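Local coordinates for RNA-binding protein HI_1333 (Haemophilus influenzae, PDB 1JO0) that probably binds RNA, as a small single-domain member of the CRS1/YhbY (CRM) family, at residues L46-V51 / G79-L84. Residues are numbered along the deposited sequence; the frame is centred on the assembly and turned at random. Where two conformers were deposited one is given.
Sequences LIKVKV and GHILVL
The imidazole of His80 meets Lys50 at its edge: in the conformer given, Lys50 NZ donates to His80 NE2 at 2.7 Å, only 4° out of the ring plane. Lys50 CE lies in that plane, 3.3 Å from His80 CD2. One ring face carries Ile81 CG1 of the next residue, 4.0 Å above the plane and offset toward the rim. The bend at chi4 (110°) in this conformer turns Lys50 NZ onto the nitrogen. Lys50 NZ also hydrogen-bonds a glycerol, probably from the crystallisation liquor. Further along the same face of the sheet, Ile81 CG2 packs 3.8 Å from Lys48 CG, and the extended lysine chain carries NZ to hydrogen bonds with Leu18 O and a glycerol. The backbones pair antiparallel as the two central strands of the mixed four-stranded β-sheet of the CRM domain, with strand 22-24 flanking 46-51 and strand 73-78 flanking 81-85. Ile47 and Leu84, then Val49 and Leu82, form hydrogen-bonded pairs; Leu82 N to Val49 O is almost straight (178°). Val51 N extends the pairing to His80 O at 2.6 Å. On the face opposite the lysines, Val49 CG2 sits 4.0 Å from Leu84 CD1 and, in the conformers given, Val51 CG2 3.7 Å from Leu82 CG, with Ile62, Ile63 and Ile66 of helix 56-70 packing against Val51, Leu82 and Leu84.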
ATOM      1  N   LEU A  46      -2.533  -6.932  -1.920  1.00 14.84           N
ATOM      2  CA  LEU A  46      -1.901  -6.486  -0.667  1.00 13.47           C
ATOM      3  C   LEU A  46      -0.440  -6.218  -0.931  1.00 13.60           C
ATOM      4  O   LEU A  46       0.258  -7.128  -1.377  1.00 16.01           O
ATOM      5  CB  LEU A  46      -2.017  -7.536   0.412  1.00 14.88           C
ATOM      6  CG  LEU A  46      -1.395  -7.209   1.775  1.00 14.37           C
ATOM      7  CD1 LEU A  46      -2.061  -5.996   2.409  1.00 16.23           C
ATOM      8  CD2 LEU A  46      -1.477  -8.417   2.669  1.00 17.29           C
ATOM      9  N   ILE A  47       0.001  -4.990  -0.684  1.00 14.05           N
ATOM     10  CA  ILE A  47       1.378  -4.600  -0.980  1.00 14.33           C
ATOM     11  C   ILE A  47       1.985  -3.786   0.172  1.00 14.33           C
ATOM     12  O   ILE A  47       1.269  -3.095   0.914  1.00 14.83           O
ATOM     13  CB  ILE A  47       1.497  -3.802  -2.307  1.00 15.38           C
ATOM     14  CG1 ILE A  47       0.868  -2.410  -2.220  1.00 15.66           C
ATOM     15  CG2 ILE A  47       0.932  -4.636  -3.463  1.00 19.00           C
ATOM     16  CD1 ILE A  47       1.190  -1.567  -3.437  1.00 18.56           C
ATOM     17  N   LYS A  48       3.301  -3.835   0.195  1.00 15.78           N
ATOM     18  CA  LYS A  48       4.123  -2.956   1.036  1.00 15.57           C
ATOM     19  C   LYS A  48       4.964  -2.049   0.149  1.00 15.93           C
ATOM     20  O   LYS A  48       5.619  -2.493  -0.758  1.00 17.03           O
ATOM     21  CB  LYS A  48       5.055  -3.788   1.869  1.00 19.48           C
ATOM     22  CG  LYS A  48       4.534  -4.273   3.171  1.00 26.53           C
ATOM     23  CD  LYS A  48       5.705  -4.912   3.967  1.00 28.68           C
ATOM     24  CE  LYS A  48       5.160  -5.400   5.242  1.00 23.20           C
ATOM     25  NZ  LYS A  48       6.146  -6.266   5.903  1.00 20.19           N
ATOM     26  N   VAL A  49       4.915  -0.754   0.467  1.00 16.04           N
ATOM     27  CA  VAL A  49       5.646   0.278  -0.253  1.00 16.47           C
ATOM     28  C   VAL A  49       6.600   0.897   0.765  1.00 17.55           C
ATOM     29  O   VAL A  49       6.193   1.325   1.855  1.00 20.89           O
ATOM     30  CB  VAL A  49       4.714   1.371  -0.823  1.00 17.98           C
ATOM     31  CG1 VAL A  49       5.504   2.473  -1.505  1.00 19.80           C
ATOM     32  CG2 VAL A  49       3.702   0.750  -1.764  1.00 19.41           C
ATOM     33  N   LYS A  50       7.881   0.914   0.452  1.00 18.48           N
ATOM     34  CA  LYS A  50       8.891   1.475   1.326  1.00 19.63           C
ATOM     35  C   LYS A  50       9.063   2.954   1.012  1.00 19.89           C
ATOM     36  O   LYS A  50       9.246   3.324  -0.150  1.00 21.26           O
ATOM     37  CB  LYS A  50      10.237   0.744   1.212  0.50 22.41           C
ATOM     38  CG  LYS A  50      11.237   1.085   2.304  0.50 22.89           C
ATOM     39  CD  LYS A  50      12.431   0.124   2.251  0.50 27.44           C
ATOM     40  CE  LYS A  50      13.600   0.607   3.081  0.50 29.74           C
ATOM     41  NZ  LYS A  50      13.852  -0.190   4.302  0.50 49.74           N
ATOM     42  N   VAL A  51       8.999   3.784   2.054  1.00 20.49           N
ATOM     43  CA  VAL A  51       9.102   5.216   1.952  1.00 21.89           C
ATOM     44  C   VAL A  51      10.162   5.704   2.945  1.00 24.76           C
ATOM     45  O   VAL A  51       9.908   6.364   3.936  1.00 29.72           O
ATOM     46  CB  VAL A  51       7.758   5.932   2.165  0.59 19.71           C
ATOM     47  CG1 VAL A  51       7.863   7.397   1.775  0.59 22.46           C
ATOM     48  CG2 VAL A  51       6.669   5.215   1.376  0.59 22.64           C
ATOM     49  N   GLY A  79       6.572   3.380  10.623  1.00 41.93           N
ATOM     50  CA  GLY A  79       7.919   3.717  10.219  1.00 36.47           C
ATOM     51  C   GLY A  79       7.882   4.072   8.748  1.00 32.85           C
ATOM     52  O   GLY A  79       7.120   4.914   8.303  1.00 35.28           O
ATOM     53  N   HIS A  80       8.745   3.373   8.011  1.00 30.90           N
ATOM     54  CA  HIS A  80       8.974   3.722   6.640  1.00 28.06           C
ATOM     55  C   HIS A  80       8.186   2.835   5.688  1.00 21.68           C
ATOM     56  O   HIS A  80       8.418   2.921   4.475  1.00 30.38           O
ATOM     57  CB  HIS A  80      10.487   3.662   6.339  1.00 33.51           C
ATOM     58  CG  HIS A  80      11.097   2.315   6.525  1.00 46.28           C
ATOM     59  ND1 HIS A  80      10.895   1.539   7.649  1.00 52.43           N
ATOM     60  CD2 HIS A  80      11.906   1.586   5.733  1.00 53.25           C
ATOM     61  CE1 HIS A  80      11.561   0.396   7.542  1.00 54.31           C
ATOM     62  NE2 HIS A  80      12.186   0.400   6.377  1.00 56.06           N
ATOM     63  N   ILE A  81       7.243   2.053   6.182  1.00 21.21           N
ATOM     64  CA  ILE A  81       6.512   1.108   5.356  1.00 20.84           C
ATOM     65  C   ILE A  81       5.041   1.512   5.341  1.00 19.96           C
ATOM     66  O   ILE A  81       4.405   1.764   6.379  1.00 23.12           O
ATOM     67  CB  ILE A  81       6.600  -0.333   5.894  1.00 24.34           C
ATOM     68  CG1 ILE A  81       8.035  -0.849   5.948  1.00 29.31           C
ATOM     69  CG2 ILE A  81       5.694  -1.299   5.155  1.00 28.99           C
ATOM     70  CD1 ILE A  81       8.628  -1.058   4.577  1.00 34.67           C
ATOM     71  N   LEU A  82       4.506   1.559   4.154  1.00 17.37           N
ATOM     72  CA  LEU A  82       3.085   1.713   3.910  1.00 17.91           C
ATOM     73  C   LEU A  82       2.494   0.396   3.419  1.00 16.01           C
ATOM     74  O   LEU A  82       2.934  -0.100   2.393  1.00 18.95           O
ATOM     75  CB  LEU A  82       2.813   2.721   2.803  0.53 19.91           C
ATOM     76  CG  LEU A  82       3.446   4.114   2.882  0.53 18.29           C
ATOM     77  CD1 LEU A  82       2.966   4.938   1.699  0.53 18.01           C
ATOM     78  CD2 LEU A  82       3.142   4.742   4.219  0.53 22.83           C
ATOM     79  N   VAL A  83       1.489  -0.115   4.100  1.00 15.42           N
ATOM     80  CA  VAL A  83       0.811  -1.325   3.671  1.00 15.17           C
ATOM     81  C   VAL A  83      -0.531  -0.908   3.063  1.00 14.75           C
ATOM     82  O   VAL A  83      -1.299  -0.164   3.711  1.00 16.05           O
ATOM     83  CB  VAL A  83       0.585  -2.275   4.849  1.00 16.53           C
ATOM     84  CG1 VAL A  83      -0.069  -3.556   4.323  1.00 17.23           C
ATOM     85  CG2 VAL A  83       1.887  -2.598   5.614  1.00 19.13           C
ATOM     86  N   LEU A  84      -0.790  -1.335   1.846  1.00 14.56           N
ATOM     87  CA  LEU A  84      -1.942  -0.905   1.061  1.00 14.41           C
ATOM     88  C   LEU A  84      -2.693  -2.118   0.511  1.00 14.25           C
ATOM     89  O   LEU A  84      -2.051  -3.154   0.265  1.00 15.14           O
ATOM     90  CB  LEU A  84      -1.523  -0.024  -0.088  1.00 17.06           C
ATOM     91  CG  LEU A  84      -0.768   1.251   0.228  1.00 21.02           C
ATOM     92  CD1 LEU A  84      -0.038   1.768  -0.995  1.00 29.94           C
ATOM     93  CD2 LEU A  84      -1.746   2.275   0.731  1.00 28.50           C
TER